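Local atomic coordinates of putative heme binding protein (Tannerella forsythia, PDB entry 6EU8), a protein that probably binds heme, as other members of the HmuY-like family of bacterial heme-binding proteins do. Residues 84-98 / 159-173. Residues are numbered along the deposited sequence; the frame is centred on the assembly and turned at random.
Sequences EAIATKETEFSKVTG and VFVVKFKDGSYAKIK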
loop_
_atom_site.group_PDB
_atom_site.type_symbol
_atom_site.label_atom_id
_atom_site.label_comp_id
_atom_site.label_asym_id
_atom_site.label_seq_id
_atom_site.Cartn_x
_atom_site.Cartn_y
_atom_site.Cartn_z
ATOM N N GLU A 84 8.524 4.592 -7.786
ATOM C CA GLU A 84 9.082 3.309 -8.229
ATOM C C GLU A 84 9.887 2.669 -7.110
ATOM O O GLU A 84 10.433 3.384 -6.246
ATOM C CB GLU A 84 9.875 3.476 -9.540
ATOM C CG GLU A 84 11.025 4.486 -9.470
ATOM C CD GLU A 84 11.708 4.750 -10.818
ATOM O OE1 GLU A 84 11.294 4.203 -11.860
ATOM O OE2 GLU A 84 12.692 5.503 -10.817
ATOM N N ALA A 85 9.930 1.325 -7.100
ATOM C CA ALA A 85 10.516 0.576 -5.976
ATOM C C ALA A 85 11.384 -0.615 -6.381
ATOM O O ALA A 85 11.203 -1.184 -7.451
ATOM C CB ALA A 85 9.373 0.071 -5.075
ATOM N N ILE A 86 12.329 -0.951 -5.492
ATOM C CA ILE A 86 13.084 -2.221 -5.469
ATOM C C ILE A 86 13.064 -2.856 -4.097
ATOM O O ILE A 86 12.891 -2.183 -3.084
ATOM C CB ILE A 86 14.601 -2.086 -5.852
ATOM C CG1 ILE A 86 15.354 -1.165 -4.875
ATOM C CG2 ILE A 86 14.737 -1.606 -7.265
ATOM C CD1 ILE A 86 16.856 -1.117 -5.115
ATOM N N ALA A 87 13.212 -4.190 -4.083
ATOM C CA ALA A 87 13.519 -4.936 -2.875
ATOM C C ALA A 87 15.012 -5.227 -2.872
ATOM O O ALA A 87 15.500 -5.953 -3.743
ATOM C CB ALA A 87 12.739 -6.243 -2.800
ATOM N N THR A 88 15.689 -4.672 -1.887
ATOM C CA THR A 88 17.112 -4.956 -1.685
ATOM C C THR A 88 17.283 -6.314 -1.026
ATOM O O THR A 88 16.329 -6.879 -0.468
ATOM C CB THR A 88 17.840 -3.903 -0.821
ATOM O OG1 THR A 88 17.572 -4.068 0.575
ATOM C CG2 THR A 88 17.533 -2.454 -1.248
ATOM N N LYS A 89 18.512 -6.810 -1.055
ATOM C CA LYS A 89 18.908 -8.006 -0.308
ATOM C C LYS A 89 19.233 -7.754 1.148
ATOM O O LYS A 89 19.509 -8.705 1.885
ATOM C CB LYS A 89 20.113 -8.677 -0.989
ATOM C CG LYS A 89 21.451 -7.964 -0.787
ATOM C CD LYS A 89 22.594 -8.760 -1.425
ATOM C CE LYS A 89 23.886 -7.947 -1.512
ATOM N NZ LYS A 89 24.531 -7.625 -0.201
ATOM N N GLU A 90 19.233 -6.494 1.583
ATOM C CA GLU A 90 19.636 -6.134 2.926
ATOM C C GLU A 90 18.492 -6.241 3.921
ATOM O O GLU A 90 17.307 -6.111 3.543
ATOM C CB GLU A 90 20.231 -4.703 2.965
ATOM C CG GLU A 90 21.350 -4.427 1.950
ATOM C CD GLU A 90 22.576 -5.345 2.072
ATOM O OE1 GLU A 90 22.836 -5.874 3.173
ATOM O OE2 GLU A 90 23.269 -5.545 1.050
ATOM N N THR A 91 18.860 -6.494 5.174
ATOM C CA THR A 91 17.917 -6.561 6.289
ATOM C C THR A 91 18.066 -5.382 7.262
ATOM O O THR A 91 17.251 -5.222 8.154
ATOM C CB THR A 91 18.030 -7.923 7.036
ATOM O OG1 THR A 91 16.758 -8.289 7.581
ATOM C CG2 THR A 91 19.069 -7.900 8.171
ATOM N N GLU A 92 19.101 -4.556 7.082
ATOM C CA GLU A 92 19.379 -3.424 7.988
ATOM C C GLU A 92 19.588 -2.139 7.186
ATOM O O GLU A 92 20.258 -2.145 6.160
ATOM C CB GLU A 92 20.638 -3.710 8.827
ATOM C CG GLU A 92 20.469 -4.835 9.837
ATOM C CD GLU A 92 21.781 -5.287 10.475
ATOM O OE1 GLU A 92 22.874 -4.859 10.020
ATOM O OE2 GLU A 92 21.714 -6.097 11.432
ATOM N N PHE A 93 19.035 -1.034 7.678
ATOM C CA PHE A 93 19.126 0.252 6.960
ATOM C C PHE A 93 20.572 0.708 6.763
ATOM O O PHE A 93 20.907 1.220 5.697
ATOM C CB PHE A 93 18.409 1.370 7.697
ATOM C CG PHE A 93 16.900 1.231 7.778
ATOM C CD1 PHE A 93 16.133 0.861 6.670
ATOM C CD2 PHE A 93 16.247 1.552 8.960
ATOM C CE1 PHE A 93 14.738 0.782 6.776
ATOM C CE2 PHE A 93 14.866 1.478 9.066
ATOM C CZ PHE A 93 14.112 1.088 7.963
ATOM N N SER A 94 21.419 0.493 7.768
ATOM C CA SER A 94 22.841 0.920 7.666
ATOM C C SER A 94 23.633 0.232 6.534
ATOM O O SER A 94 24.683 0.732 6.117
ATOM C CB SER A 94 23.561 0.757 9.017
ATOM O OG SER A 94 23.545 -0.575 9.487
ATOM N N LYS A 95 23.131 -0.898 6.025
ATOM C CA LYS A 95 23.745 -1.615 4.900
ATOM C C LYS A 95 23.285 -1.163 3.511
ATOM O O LYS A 95 23.814 -1.627 2.509
ATOM C CB LYS A 95 23.465 -3.112 5.030
ATOM C CG LYS A 95 23.906 -3.743 6.342
ATOM C CD LYS A 95 25.383 -4.074 6.333
ATOM C CE LYS A 95 25.797 -4.788 7.613
ATOM N NZ LYS A 95 26.831 -5.812 7.325
ATOM N N VAL A 96 22.269 -0.297 3.446
ATOM C CA VAL A 96 21.794 0.273 2.187
ATOM C C VAL A 96 22.432 1.656 2.128
ATOM O O VAL A 96 22.036 2.546 2.873
ATOM C CB VAL A 96 20.249 0.358 2.176
ATOM C CG1 VAL A 96 19.739 0.972 0.884
ATOM C CG2 VAL A 96 19.646 -1.037 2.397
ATOM N N THR A 97 23.465 1.803 1.301
ATOM C CA THR A 97 24.241 3.042 1.285
ATOM C C THR A 97 23.681 3.930 0.189
ATOM O O THR A 97 23.737 3.586 -0.994
ATOM C CB THR A 97 25.769 2.800 1.141
ATOM O OG1 THR A 97 26.037 1.832 0.122
ATOM C CG2 THR A 97 26.346 2.289 2.467
ATOM N N GLY A 98 23.099 5.052 0.603
ATOM C CA GLY A 98 22.552 6.030 -0.335
ATOM C C GLY A 98 21.361 5.483 -1.091
ATOM O O GLY A 98 20.642 4.617 -0.587
ATOM N N VAL A 159 14.724 -4.937 3.274
ATOM C CA VAL A 159 14.594 -3.469 3.179
ATOM C C VAL A 159 14.228 -3.118 1.736
ATOM O O VAL A 159 14.927 -3.494 0.789
ATOM C CB VAL A 159 15.922 -2.740 3.568
ATOM C CG1 VAL A 159 15.825 -1.226 3.376
ATOM C CG2 VAL A 159 16.245 -2.996 5.037
ATOM N N PHE A 160 13.104 -2.398 1.574
ATOM C CA PHE A 160 12.685 -1.819 0.298
ATOM C C PHE A 160 13.216 -0.390 0.143
ATOM O O PHE A 160 13.388 0.321 1.132
ATOM C CB PHE A 160 11.128 -1.828 0.130
ATOM C CG PHE A 160 10.528 -3.211 0.119
ATOM C CD1 PHE A 160 10.218 -3.852 1.308
ATOM C CD2 PHE A 160 10.263 -3.851 -1.065
ATOM C CE1 PHE A 160 9.684 -5.163 1.323
ATOM C CE2 PHE A 160 9.713 -5.143 -1.067
ATOM C CZ PHE A 160 9.421 -5.796 0.128
ATOM N N VAL A 161 13.486 -0.006 -1.097
ATOM C CA VAL A 161 13.787 1.395 -1.401
ATOM C C VAL A 161 12.771 1.896 -2.430
ATOM O O VAL A 161 12.562 1.269 -3.463
ATOM C CB VAL A 161 15.233 1.608 -1.888
ATOM C CG1 VAL A 161 15.454 3.108 -2.140
ATOM C CG2 VAL A 161 16.244 1.087 -0.842
ATOM N N VAL A 162 12.169 3.040 -2.131
ATOM C CA VAL A 162 11.178 3.670 -2.991
ATOM C C VAL A 162 11.654 5.082 -3.364
ATOM O O VAL A 162 11.971 5.866 -2.468
ATOM C CB VAL A 162 9.805 3.773 -2.299
ATOM C CG1 VAL A 162 8.729 4.140 -3.306
ATOM C CG2 VAL A 162 9.416 2.448 -1.618
ATOM N N LYS A 163 11.650 5.365 -4.665
ATOM C CA LYS A 163 11.972 6.706 -5.228
ATOM C C LYS A 163 10.690 7.428 -5.579
ATOM O O LYS A 163 9.816 6.834 -6.262
ATOM C CB LYS A 163 12.785 6.577 -6.530
ATOM C CG LYS A 163 14.142 5.916 -6.402
ATOM C CD LYS A 163 14.709 5.382 -7.727
ATOM C CE LYS A 163 15.263 6.461 -8.631
ATOM N NZ LYS A 163 16.215 5.847 -9.596
ATOM N N PHE A 164 10.573 8.705 -5.161
ATOM C CA PHE A 164 9.343 9.498 -5.312
ATOM C C PHE A 164 9.426 10.561 -6.415
ATOM O O PHE A 164 10.523 10.860 -6.909
ATOM C CB PHE A 164 8.940 10.094 -3.969
ATOM C CG PHE A 164 8.719 9.043 -2.912
ATOM C CD1 PHE A 164 7.659 8.146 -3.044
ATOM C CD2 PHE A 164 9.580 8.915 -1.827
ATOM C CE1 PHE A 164 7.473 7.139 -2.106
ATOM C CE2 PHE A 164 9.386 7.921 -0.869
ATOM C CZ PHE A 164 8.329 7.028 -1.021
ATOM N N LYS A 165 8.253 11.080 -6.807
ATOM C CA LYS A 165 8.127 11.947 -7.989
ATOM C C LYS A 165 8.886 13.274 -7.878
ATOM O O LYS A 165 9.207 13.872 -8.916
ATOM C CB LYS A 165 6.656 12.202 -8.353
ATOM C CG LYS A 165 5.869 13.053 -7.379
ATOM C CD LYS A 165 4.404 13.148 -7.777
ATOM C CE LYS A 165 3.635 14.012 -6.787
ATOM N NZ LYS A 165 2.519 14.752 -7.450
ATOM N N ASP A 166 9.165 13.715 -6.647
ATOM C CA ASP A 166 10.023 14.897 -6.404
ATOM C C ASP A 166 11.549 14.640 -6.273
ATOM O O ASP A 166 12.314 15.574 -5.995
ATOM C CB ASP A 166 9.489 15.713 -5.211
ATOM C CG ASP A 166 9.716 15.042 -3.872
ATOM O OD1 ASP A 166 9.876 13.797 -3.860
ATOM O OD2 ASP A 166 9.705 15.764 -2.844
ATOM N N GLY A 167 12.011 13.414 -6.487
ATOM C CA GLY A 167 13.419 13.057 -6.261
ATOM C C GLY A 167 13.806 12.589 -4.848
ATOM O O GLY A 167 14.932 12.112 -4.653
ATOM N N SER A 168 12.894 12.706 -3.881
ATOM C CA SER A 168 13.118 12.126 -2.564
ATOM C C SER A 168 13.117 10.605 -2.683
ATOM O O SER A 168 12.860 10.037 -3.753
ATOM C CB SER A 168 12.045 12.576 -1.581
ATOM O OG SER A 168 12.104 13.975 -1.328
ATOM N N TYR A 169 13.498 9.957 -1.594
ATOM C CA TYR A 169 13.455 8.480 -1.506
ATOM C C TYR A 169 13.411 8.014 -0.062
ATOM O O TYR A 169 13.758 8.745 0.852
ATOM C CB TYR A 169 14.620 7.842 -2.261
ATOM C CG TYR A 169 15.991 8.195 -1.729
ATOM C CD1 TYR A 169 16.680 9.321 -2.210
ATOM C CD2 TYR A 169 16.634 7.379 -0.796
ATOM C CE1 TYR A 169 17.954 9.626 -1.741
ATOM C CE2 TYR A 169 17.902 7.697 -0.309
ATOM C CZ TYR A 169 18.554 8.813 -0.791
ATOM O OH TYR A 169 19.821 9.131 -0.323
ATOM N N ALA A 170 12.891 6.796 0.140
ATOM C CA ALA A 170 12.883 6.173 1.472
ATOM C C ALA A 170 13.348 4.731 1.424
ATOM O O ALA A 170 13.131 4.007 0.437
ATOM C CB ALA A 170 11.507 6.233 2.079
ATOM N N LYS A 171 14.016 4.354 2.519
ATOM C CA LYS A 171 14.230 2.955 2.905
ATOM C C LYS A 171 13.105 2.575 3.836
ATOM O O LYS A 171 12.828 3.278 4.818
ATOM C CB LYS A 171 15.561 2.815 3.649
ATOM C CG LYS A 171 16.776 3.344 2.889
ATOM C CD LYS A 171 17.993 3.291 3.801
ATOM C CE LYS A 171 19.039 4.331 3.457
ATOM N NZ LYS A 171 20.125 4.239 4.488
ATOM N N ILE A 172 12.444 1.439 3.555
ATOM C CA ILE A 172 11.284 0.993 4.334
ATOM C C ILE A 172 11.436 -0.485 4.750
ATOM O O ILE A 172 11.777 -1.315 3.912
ATOM C CB ILE A 172 9.971 1.156 3.508
ATOM C CG1 ILE A 172 9.770 2.614 3.015
ATOM C CG2 ILE A 172 8.784 0.692 4.335
ATOM C CD1 ILE A 172 8.552 2.843 2.116
ATOM N N LYS A 173 11.239 -0.761 6.038
ATOM C CA LYS A 173 11.194 -2.139 6.554
ATOM C C LYS A 173 9.866 -2.325 7.266
ATOM O O LYS A 173 9.575 -1.673 8.273
ATOM C CB LYS A 173 12.359 -2.407 7.525
ATOM C CG LYS A 173 12.404 -3.865 7.999
ATOM C CD LYS A 173 13.819 -4.413 8.111
ATOM C CE LYS A 173 13.856 -5.707 8.931
ATOM N NZ LYS A 173 14.832 -6.704 8.396
#
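With chi1 at 78°, Thr88 OG1 is held between its own backbone N and carbonyl carbon and faces Val159 O, to which it donates a hydrogen bond of 2.7 Å. Thr88 N gives that carbonyl a second bond, nearly in line with its C=O, whereas the hydroxyl comes in at a C=O...O angle of 133°, so two donors grip one acceptor. OG1 in turn accepts from Glu90 N, closing an ST turn, and Glu90 O receives Val159 N at 2.9 Å. These bonds tie the chain leaving strand 84-87 to the start of the hairpin 160-173. Next to this, strands 84-87 and 160-163 pair antiparallel within the large sheet of this HmuY-family protein: Glu84-Lys163 and Ile86-Val161 are hydrogen-bonded pairs, Ala85-Val162 and Ala87-Phe160 non-hydrogen-bonded ones. On the face bearing Ala87, its CB lies 3.7 Å from Phe160 CE2. The other face carries Ile86 and Val161, and there the loop folds back over the hairpin. Val96 divides its branches, CG1 against Val161 CG2 and CG2 against Val159 CG1, both at 3.9 Å. Phe93 meets Val159 CG1 near its ring plane, at the edge, while CD1 comes within 3.6 Å of Lys171 CB; ring and lysine run past each other in opposite directions. Beyond CG the Lys171 chain is extended, bringing NZ to Val96 O at 3.0 Å, in the carbonyl plane, and a weak bond to Phe93 O. Lys173 has CG anti to the backbone N (chi1 -176°) and reaches past the Phe93 ring to Thr91 O, where NZ sits on a lone pair at 2.8 Å. Lys157 O also accepts from Lys173 NZ and, in the one Thr91 conformer considered, from Thr91 OG1.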